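Local atomic coordinates of neutral ceramidase (Pseudomonas aeruginosa, PDB entry 2ZWS), a protein that hydrolyses the N-acyl linkage of ceramides to release sphingosine and a free fatty acid, and also runs the reverse synthesis, as a secreted zinc enzyme. Residues L162-K167 / Y455-Y460; G192-A197 / S235-A240; Q528-S533 / S635-E640. All blocks are in the same frame, centred on the assembly; numbering follows the deposited sequence.

Interaction 1: residues L162-K167 / Y455-Y460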
loop_
_atom_site.group_PDB
_atom_site.type_symbol
_atom_site.label_atom_id
_atom_site.label_comp_id
_atom_site.label_asym_id
_atom_site.label_seq_id
_atom_site.Cartn_x
_atom_site.Cartn_y
_atom_site.Cartn_z
ATOM N N LEU A 162 15.217 14.771 -10.937
ATOM C CA LEU A 162 15.694 16.052 -10.427
ATOM C C LEU A 162 15.666 17.159 -11.489
ATOM O O LEU A 162 15.415 18.322 -11.169
ATOM C CB LEU A 162 17.079 15.906 -9.796
ATOM C CG LEU A 162 17.512 17.074 -8.892
ATOM C CD1 LEU A 162 16.435 17.477 -7.879
ATOM C CD2 LEU A 162 18.800 16.732 -8.172
ATOM N N LEU A 163 15.865 16.793 -12.745
ATOM C CA LEU A 163 15.857 17.781 -13.823
ATOM C C LEU A 163 14.516 18.524 -13.870
ATOM O O LEU A 163 14.485 19.750 -14.034
ATOM C CB LEU A 163 16.130 17.083 -15.153
ATOM C CG LEU A 163 16.114 17.915 -16.427
ATOM C CD1 LEU A 163 17.065 17.246 -17.380
ATOM C CD2 LEU A 163 14.719 17.984 -17.028
ATOM N N SER A 164 13.411 17.780 -13.714
ATOM C CA SER A 164 12.069 18.360 -13.755
ATOM C C SER A 164 11.793 19.170 -12.496
ATOM O O SER A 164 11.189 20.239 -12.554
ATOM C CB SER A 164 11.009 17.252 -13.885
ATOM O OG SER A 164 11.106 16.583 -15.121
ATOM N N HIS A 165 12.253 18.663 -11.356
ATOM C CA HIS A 165 12.027 19.335 -10.074
ATOM C C HIS A 165 12.644 20.745 -10.092
ATOM O O HIS A 165 12.068 21.703 -9.584
ATOM C CB HIS A 165 12.625 18.524 -8.931
ATOM C CG HIS A 165 12.556 19.194 -7.589
ATOM N ND1 HIS A 165 11.407 19.223 -6.823
ATOM C CD2 HIS A 165 13.497 19.867 -6.884
ATOM C CE1 HIS A 165 11.657 19.864 -5.692
ATOM N NE2 HIS A 165 12.915 20.284 -5.713
ATOM N N LEU A 166 13.825 20.831 -10.692
ATOM C CA LEU A 166 14.569 22.084 -10.779
ATOM C C LEU A 166 13.940 23.093 -11.721
ATOM O O LEU A 166 14.393 24.249 -11.763
ATOM C CB LEU A 166 16.020 21.803 -11.173
ATOM C CG LEU A 166 16.806 20.967 -10.161
ATOM C CD1 LEU A 166 18.175 20.569 -10.739
ATOM C CD2 LEU A 166 16.969 21.681 -8.839
ATOM N N LYS A 167 12.930 22.684 -12.491
ATOM C CA LYS A 167 12.222 23.634 -13.352
ATOM C C LYS A 167 11.226 24.484 -12.565
ATOM O O LYS A 167 10.705 25.465 -13.088
ATOM C CB LYS A 167 11.495 22.940 -14.509
ATOM C CG LYS A 167 12.352 22.092 -15.457
ATOM C CD LYS A 167 13.416 22.909 -16.169
ATOM C CE LYS A 167 13.961 22.141 -17.365
ATOM N NZ LYS A 167 15.273 22.680 -17.823
ATOM N N TYR A 455 5.659 19.176 -15.714
ATOM C CA TYR A 455 4.949 18.545 -16.819
ATOM C C TYR A 455 5.643 18.843 -18.130
ATOM O O TYR A 455 5.790 17.942 -18.964
ATOM C CB TYR A 455 3.509 19.041 -16.876
ATOM C CG TYR A 455 2.673 18.395 -17.944
ATOM C CD1 TYR A 455 1.869 17.282 -17.647
ATOM C CD2 TYR A 455 2.643 18.916 -19.253
ATOM C CE1 TYR A 455 1.080 16.686 -18.615
ATOM C CE2 TYR A 455 1.853 18.326 -20.245
ATOM C CZ TYR A 455 1.061 17.204 -19.902
ATOM O OH TYR A 455 0.273 16.611 -20.852
ATOM N N ALA A 456 6.086 20.100 -18.296
ATOM C CA ALA A 456 6.700 20.529 -19.568
ATOM C C ALA A 456 7.951 19.728 -19.913
ATOM O O ALA A 456 8.242 19.507 -21.094
ATOM C CB ALA A 456 7.009 22.025 -19.559
ATOM N N ALA A 457 8.674 19.281 -18.890
ATOM C CA ALA A 457 9.891 18.498 -19.090
ATOM C C ALA A 457 9.614 17.084 -19.594
ATOM O O ALA A 457 10.462 16.479 -20.238
ATOM C CB ALA A 457 10.722 18.472 -17.822
ATOM N N GLN A 458 8.434 16.555 -19.267
ATOM C CA GLN A 458 8.010 15.212 -19.713
ATOM C C GLN A 458 8.993 14.095 -19.386
ATOM O O GLN A 458 9.256 13.224 -20.213
ATOM C CB GLN A 458 7.600 15.191 -21.203
ATOM C CG GLN A 458 6.284 15.885 -21.490
ATOM C CD GLN A 458 5.083 15.125 -20.950
ATOM O OE1 GLN A 458 4.809 14.007 -21.372
ATOM N NE2 GLN A 458 4.349 15.748 -20.047
ATOM N N GLU A 459 9.522 14.116 -18.167
ATOM C CA GLU A 459 10.181 12.931 -17.624
ATOM C C GLU A 459 9.043 11.969 -17.238
ATOM O O GLU A 459 7.887 12.276 -17.502
ATOM C CB GLU A 459 11.064 13.299 -16.436
ATOM C CG GLU A 459 12.302 14.113 -16.851
ATOM C CD GLU A 459 13.307 14.212 -15.731
ATOM O OE1 GLU A 459 13.043 14.948 -14.745
ATOM O OE2 GLU A 459 14.366 13.541 -15.817
ATOM N N TYR A 460 9.358 10.835 -16.621
ATOM C CA TYR A 460 8.383 9.756 -16.457
ATOM C C TYR A 460 7.067 10.224 -15.815
ATOM O O TYR A 460 5.982 9.937 -16.319
ATOM C CB TYR A 460 9.022 8.616 -15.672
ATOM C CG TYR A 460 8.047 7.511 -15.339
ATOM C CD1 TYR A 460 7.616 6.611 -16.320
ATOM C CD2 TYR A 460 7.550 7.381 -14.040
ATOM C CE1 TYR A 460 6.688 5.598 -16.010
ATOM C CE2 TYR A 460 6.650 6.363 -13.716
ATOM C CZ TYR A 460 6.217 5.495 -14.703
ATOM O OH TYR A 460 5.315 4.488 -14.378
HETATM O O HOH W 1 16.333 13.995 -13.990
HETATM O O HOH W 2 8.407 15.580 -15.859
#
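Two donors of Ser164 grip one carboxylate oxygen, OE1 of Glu459. The hydroxyl makes the shorter bond, Ser164 OG to Glu459 OE1 at 2.6 Å, and comes in on the anti lone pair, the one facing away from OE2. The backbone amide adds a second, more bent bond, Ser164 N to Glu459 OE1 at 3.0 Å with an N-H...O angle of 135°, reaching the oxygen from above the carboxylate plane. Ser164 OG stands beside its own backbone N (chi1 -66°), which lets hydroxyl and amide share the same acceptor. Two hydrogen bonds on OE1 would be expected to stabilise the charged form of the carboxylate.

Two waters extend the network. One donates to Glu459 OE2 at 2.7 Å and accepts from Leu163 N, while the second donates to Ser164 OG and accepts from Glu459 N, tying the serine to the glutamate backbone as well. Ala457 CB packs 3.3 Å from Ser164 OG, and the one apolar pair is Ala457 CB with Leu163 CD2, 4.1 Å.

Gln458, with positive phi, breaks the helical path after 452-457, and Glu459 follows directly, its side chain, extended beyond CG, placing OE1 against Ser164. The next residue, Tyr460, meets the zinc ligand Tyr448 edge-to-face, so the turn leads on to the metal site. At the protein surface the contact thus joins helix 162-165 to the end of helix 452-457 and the turn that follows it.

Interaction 2: residues G192-A197 / S235-A240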
loop_
_atom_site.group_PDB
_atom_site.type_symbol
_atom_site.label_atom_id
_atom_site.label_comp_id
_atom_site.label_asym_id
_atom_site.label_seq_id
_atom_site.Cartn_x
_atom_site.Cartn_y
_atom_site.Cartn_z
ATOM N N GLY A 192 -0.712 7.172 30.012
ATOM C CA GLY A 192 -0.405 7.328 28.639
ATOM C C GLY A 192 0.862 6.630 28.185
ATOM O O GLY A 192 2.013 7.145 28.184
ATOM N N GLU A 193 0.579 5.440 27.723
ATOM C CA GLU A 193 1.507 4.665 26.994
ATOM C C GLU A 193 1.133 4.779 25.521
ATOM O O GLU A 193 -0.031 4.911 25.187
ATOM C CB GLU A 193 1.383 3.229 27.448
ATOM C CG GLU A 193 2.411 2.325 26.809
ATOM C CD GLU A 193 2.528 0.987 27.493
ATOM O OE1 GLU A 193 3.498 0.268 27.159
ATOM O OE2 GLU A 193 1.672 0.656 28.362
ATOM N N LEU A 194 2.140 4.768 24.662
ATOM C CA LEU A 194 1.915 4.791 23.228
ATOM C C LEU A 194 1.258 3.495 22.748
ATOM O O LEU A 194 1.844 2.422 22.836
ATOM C CB LEU A 194 3.233 5.047 22.498
ATOM C CG LEU A 194 3.091 5.322 20.995
ATOM C CD1 LEU A 194 2.358 6.618 20.680
ATOM C CD2 LEU A 194 4.441 5.318 20.294
ATOM N N ALA A 195 0.057 3.625 22.200
ATOM C CA ALA A 195 -0.714 2.467 21.724
ATOM C C ALA A 195 -0.598 2.220 20.209
ATOM O O ALA A 195 -0.823 1.103 19.733
ATOM C CB ALA A 195 -2.173 2.645 22.094
ATOM N N GLY A 196 -0.282 3.269 19.453
ATOM C CA GLY A 196 -0.122 3.105 18.009
ATOM C C GLY A 196 0.292 4.446 17.440
ATOM O O GLY A 196 0.347 5.461 18.168
ATOM N N ALA A 197 0.555 4.465 16.134
ATOM C CA ALA A 197 1.042 5.670 15.483
ATOM C C ALA A 197 0.884 5.571 13.986
ATOM O O ALA A 197 0.968 4.485 13.414
ATOM C CB ALA A 197 2.500 5.919 15.847
ATOM N N SER A 235 1.108 -4.873 23.598
ATOM C CA SER A 235 0.175 -5.434 22.600
ATOM C C SER A 235 -1.219 -4.790 22.701
ATOM O O SER A 235 -1.655 -4.406 23.799
ATOM C CB SER A 235 0.085 -6.958 22.753
ATOM O OG SER A 235 -0.363 -7.319 24.046
ATOM N N GLY A 236 -1.923 -4.634 21.577
ATOM C CA GLY A 236 -1.400 -4.884 20.234
ATOM C C GLY A 236 -1.106 -3.563 19.525
ATOM O O GLY A 236 -2.021 -2.840 19.084
ATOM N N PHE A 237 0.180 -3.256 19.418
ATOM C CA PHE A 237 0.622 -2.005 18.820
ATOM C C PHE A 237 0.305 -2.026 17.334
ATOM O O PHE A 237 0.505 -3.059 16.659
ATOM C CB PHE A 237 2.121 -1.850 19.002
ATOM C CG PHE A 237 2.587 -0.458 18.809
ATOM C CD1 PHE A 237 3.159 -0.031 17.605
ATOM C CD2 PHE A 237 2.440 0.459 19.845
ATOM C CE1 PHE A 237 3.567 1.299 17.438
ATOM C CE2 PHE A 237 2.857 1.762 19.690
ATOM C CZ PHE A 237 3.429 2.191 18.495
ATOM N N VAL A 238 -0.195 -0.891 16.830
ATOM C CA VAL A 238 -0.372 -0.727 15.383
ATOM C C VAL A 238 0.382 0.500 14.926
ATOM O O VAL A 238 0.127 1.620 15.392
ATOM C CB VAL A 238 -1.858 -0.643 14.982
ATOM C CG1 VAL A 238 -2.007 -0.501 13.452
ATOM C CG2 VAL A 238 -2.622 -1.892 15.498
ATOM N N ALA A 239 1.315 0.272 14.011
ATOM C CA ALA A 239 2.120 1.347 13.407
ATOM C C ALA A 239 1.920 1.345 11.907
ATOM O O ALA A 239 2.247 0.374 11.236
ATOM C CB ALA A 239 3.591 1.142 13.687
ATOM N N ALA A 240 1.366 2.434 11.395
ATOM C CA ALA A 240 1.228 2.618 9.934
ATOM C C ALA A 240 2.325 3.574 9.427
ATOM O O ALA A 240 2.557 4.619 10.002
ATOM C CB ALA A 240 -0.161 3.174 9.573
HETATM O O HOH W 3 -1.764 -0.800 21.511
#
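A classic beta bulge in strand 194-200 shapes this contact: Ala195 and Gly196 both face Phe187 of the antiparallel neighbour, and on its other side the strand runs parallel to 238-242. Phe237, just before that second strand, lays its ring against the bulge. Gly196 CA sits over one ring face, 3.9 Å from the centroid of the Phe237 ring and offset toward the rim, a CH-pi contact made directly with the backbone. Leu194 O lies at the ring edge, in plane, 3.4 Å from Phe237 CE2, and the Leu194 side chain brings CD2 to 3.7 Å from Phe237 CZ. CG of Phe237 is anti to the backbone N (chi1 -162°), and the ring beyond it lies against Leu194, Ala195 and Gly196.

Past the ring, regular parallel pairing takes over. Ala197 N donates to Val238 O at 3.0 Å, and Ala197 O accepts from Ala240 N at 2.9 Å, so Ala197 is bonded through both its N-H and its carbonyl to the residues flanking Ala239. Ala239 CA adds a CA-H...O contact to Ala197 O at 3.3 Å. Upstream, Ala195 O receives a hydrogen bond from a water, and it also meets Phe237 CA in a CA-H...O contact of 3.5 Å.

Helix 218-231, part of the connection between the two strands, packs on the face bearing Ala197 and Ala239, where Trp227 also meets the Phe237 ring; Val238 points to the other face, against Leu9, Arg43 and Phe45 of strands 5-13 and 41-49.

Interaction 3: residues Q528-S533 / S635-E640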
loop_
_atom_site.group_PDB
_atom_site.type_symbol
_atom_site.label_atom_id
_atom_site.label_comp_id
_atom_site.label_asym_id
_atom_site.label_seq_id
_atom_site.Cartn_x
_atom_site.Cartn_y
_atom_site.Cartn_z
ATOM N N GLN A 528 13.057 -32.050 1.925
ATOM C CA GLN A 528 14.356 -31.667 2.461
ATOM C C GLN A 528 14.218 -31.443 3.953
ATOM O O GLN A 528 13.531 -30.502 4.367
ATOM C CB GLN A 528 14.870 -30.383 1.810
ATOM C CG GLN A 528 16.221 -29.923 2.362
ATOM C CD GLN A 528 16.856 -28.875 1.492
ATOM O OE1 GLN A 528 16.726 -28.910 0.270
ATOM N NE2 GLN A 528 17.555 -27.938 2.109
ATOM N N GLN A 529 14.836 -32.324 4.735
ATOM C CA GLN A 529 14.855 -32.204 6.187
ATOM C C GLN A 529 15.915 -31.202 6.608
ATOM O O GLN A 529 16.889 -30.990 5.893
ATOM C CB GLN A 529 15.129 -33.572 6.849
ATOM C CG GLN A 529 14.011 -34.599 6.634
ATOM C CD GLN A 529 12.812 -34.441 7.565
ATOM O OE1 GLN A 529 12.719 -33.477 8.328
ATOM N NE2 GLN A 529 11.859 -35.388 7.473
ATOM N N PRO A 530 15.733 -30.594 7.797
ATOM C CA PRO A 530 16.767 -29.719 8.340
ATOM C C PRO A 530 17.984 -30.533 8.771
ATOM O O PRO A 530 17.851 -31.737 9.047
ATOM C CB PRO A 530 16.096 -29.134 9.582
ATOM C CG PRO A 530 15.097 -30.191 9.995
ATOM C CD PRO A 530 14.581 -30.732 8.712
ATOM N N ARG A 531 19.136 -29.868 8.830
ATOM C CA ARG A 531 20.361 -30.433 9.394
ATOM C C ARG A 531 20.146 -30.794 10.877
ATOM O O ARG A 531 19.120 -30.429 11.466
ATOM C CB ARG A 531 21.520 -29.442 9.238
ATOM C CG ARG A 531 22.034 -29.260 7.793
ATOM C CD ARG A 531 23.437 -28.632 7.787
ATOM N NE ARG A 531 23.423 -27.168 7.665
ATOM C CZ ARG A 531 23.622 -26.305 8.666
ATOM N NH1 ARG A 531 23.601 -25.005 8.414
ATOM N NH2 ARG A 531 23.852 -26.724 9.909
ATOM N N GLU A 532 21.098 -31.515 11.474
ATOM C CA GLU A 532 21.025 -31.851 12.903
ATOM C C GLU A 532 20.988 -30.633 13.817
ATOM O O GLU A 532 20.215 -30.595 14.770
ATOM C CB GLU A 532 22.201 -32.758 13.305
ATOM C CG GLU A 532 22.064 -33.418 14.678
ATOM C CD GLU A 532 23.308 -34.210 15.063
ATOM O OE1 GLU A 532 24.144 -34.471 14.177
ATOM O OE2 GLU A 532 23.452 -34.565 16.255
ATOM N N SER A 533 21.830 -29.649 13.522
ATOM C CA SER A 533 21.988 -28.490 14.405
ATOM C C SER A 533 22.380 -27.236 13.634
ATOM O O SER A 533 22.948 -27.313 12.537
ATOM C CB SER A 533 23.043 -28.782 15.482
ATOM O OG SER A 533 24.360 -28.763 14.925
ATOM N N SER A 635 5.216 -31.888 8.842
ATOM C CA SER A 635 6.170 -31.352 9.812
ATOM C C SER A 635 7.531 -31.996 9.624
ATOM O O SER A 635 7.602 -33.193 9.347
ATOM C CB SER A 635 5.687 -31.588 11.238
ATOM O OG SER A 635 4.594 -30.736 11.555
ATOM N N THR A 636 8.597 -31.199 9.733
ATOM C CA THR A 636 9.961 -31.735 9.654
ATOM C C THR A 636 10.308 -32.454 10.951
ATOM O O THR A 636 9.624 -32.312 11.976
ATOM C CB THR A 636 11.056 -30.647 9.410
ATOM O OG1 THR A 636 11.188 -29.819 10.571
ATOM C CG2 THR A 636 10.727 -29.784 8.200
ATOM N N ARG A 637 11.382 -33.230 10.903
ATOM C CA ARG A 637 11.992 -33.719 12.127
ATOM C C ARG A 637 12.534 -32.520 12.911
ATOM O O ARG A 637 12.703 -31.430 12.349
ATOM C CB ARG A 637 13.114 -34.705 11.798
ATOM C CG ARG A 637 14.303 -34.067 11.128
ATOM C CD ARG A 637 15.283 -35.125 10.699
ATOM N NE ARG A 637 16.456 -34.519 10.090
ATOM C CZ ARG A 637 17.259 -35.150 9.243
ATOM N NH1 ARG A 637 17.004 -36.402 8.890
ATOM N NH2 ARG A 637 18.309 -34.522 8.740
ATOM N N SER A 638 12.793 -32.697 14.204
ATOM C CA SER A 638 13.396 -31.617 14.975
ATOM C C SER A 638 14.864 -31.354 14.608
ATOM O O SER A 638 15.562 -32.231 14.081
ATOM C CB SER A 638 13.267 -31.881 16.477
ATOM O OG SER A 638 14.144 -32.927 16.845
ATOM N N PHE A 639 15.314 -30.130 14.886
ATOM C CA PHE A 639 16.721 -29.732 14.799
ATOM C C PHE A 639 17.058 -28.920 16.041
ATOM O O PHE A 639 16.147 -28.424 16.720
ATOM C CB PHE A 639 17.013 -28.936 13.510
ATOM C CG PHE A 639 16.184 -27.680 13.356
ATOM C CD1 PHE A 639 14.934 -27.737 12.765
ATOM C CD2 PHE A 639 16.662 -26.450 13.802
ATOM C CE1 PHE A 639 14.156 -26.595 12.629
ATOM C CE2 PHE A 639 15.883 -25.283 13.659
ATOM C CZ PHE A 639 14.647 -25.360 13.066
ATOM N N GLU A 640 18.349 -28.801 16.344
ATOM C CA GLU A 640 18.793 -28.091 17.537
ATOM C C GLU A 640 19.404 -26.754 17.181
ATOM O O GLU A 640 20.232 -26.661 16.271
ATOM C CB GLU A 640 19.821 -28.919 18.312
ATOM C CG GLU A 640 20.132 -28.330 19.695
ATOM C CD GLU A 640 21.006 -29.231 20.553
ATOM O OE1 GLU A 640 21.269 -30.392 20.166
ATOM O OE2 GLU A 640 21.430 -28.760 21.630
HETATM O O HOH W 4 9.301 -35.364 9.090
HETATM O O HOH W 5 17.521 -32.491 12.042
#
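Segments 529-533 and 636-640 run side by side in the same direction, 7° apart end to end, yet come into regular strand pairing only at the last step. There Glu640 N donates to Glu532 O at 3.0 Å, and Ser533 pairs with Glu640 in a parallel bridge.

Earlier in the run, side chains do the bridging. Gln529, bent at chi2 (-80°), brings OE1 to the backbone of the other segment, where Arg637 N donates to it at 2.9 Å. The Arg637 chain, extended from CG to NE, crosses Gln529 and lays its guanidinium over Gln529 CB, which is 3.5 Å from the plane and over its centre. From there Arg637 NH2 donates to Pro530 O at 2.8 Å, with NE adding a weak bond to the same carbonyl. Pro530 packs against both Thr636 and Phe639: its CD lies 3.6 Å from Thr636 CB, and its CB 3.7 Å from CD1 of Phe639, whose side chain it crosses at about a right angle. Val542 of strand 539-545 also touches Pro530 and Thr636, and Val540 touches Phe639.

This is a crossover between sheets of the C-terminal beta-sandwich: the chain leaves strand 526-528 of one sheet and becomes 533-535, an outer strand of the other, paired parallel with 629-642.

Interactions 1 and 2 both belong to the N-terminal catalytic region, and the chain between the segments of interaction 1 includes all of interaction 2; their centres are 40 Å apart. Interaction 3 lies in the C-terminal region, its centre 55 Å from that of interaction 1, across the middle of the molecule. None touches another. Only interaction 2 comes close to a site: the Ala240 side chain is about 4 Å from that of Asn60, an inferred substrate-binding residue. The other two stand off, the Glu459 side chain about 13 Å from the zinc ion and that of Phe639 about 10 Å from the side chain of Thr584, a magnesium ligand. Segment 635-640 falls in the region required for correct folding and localization.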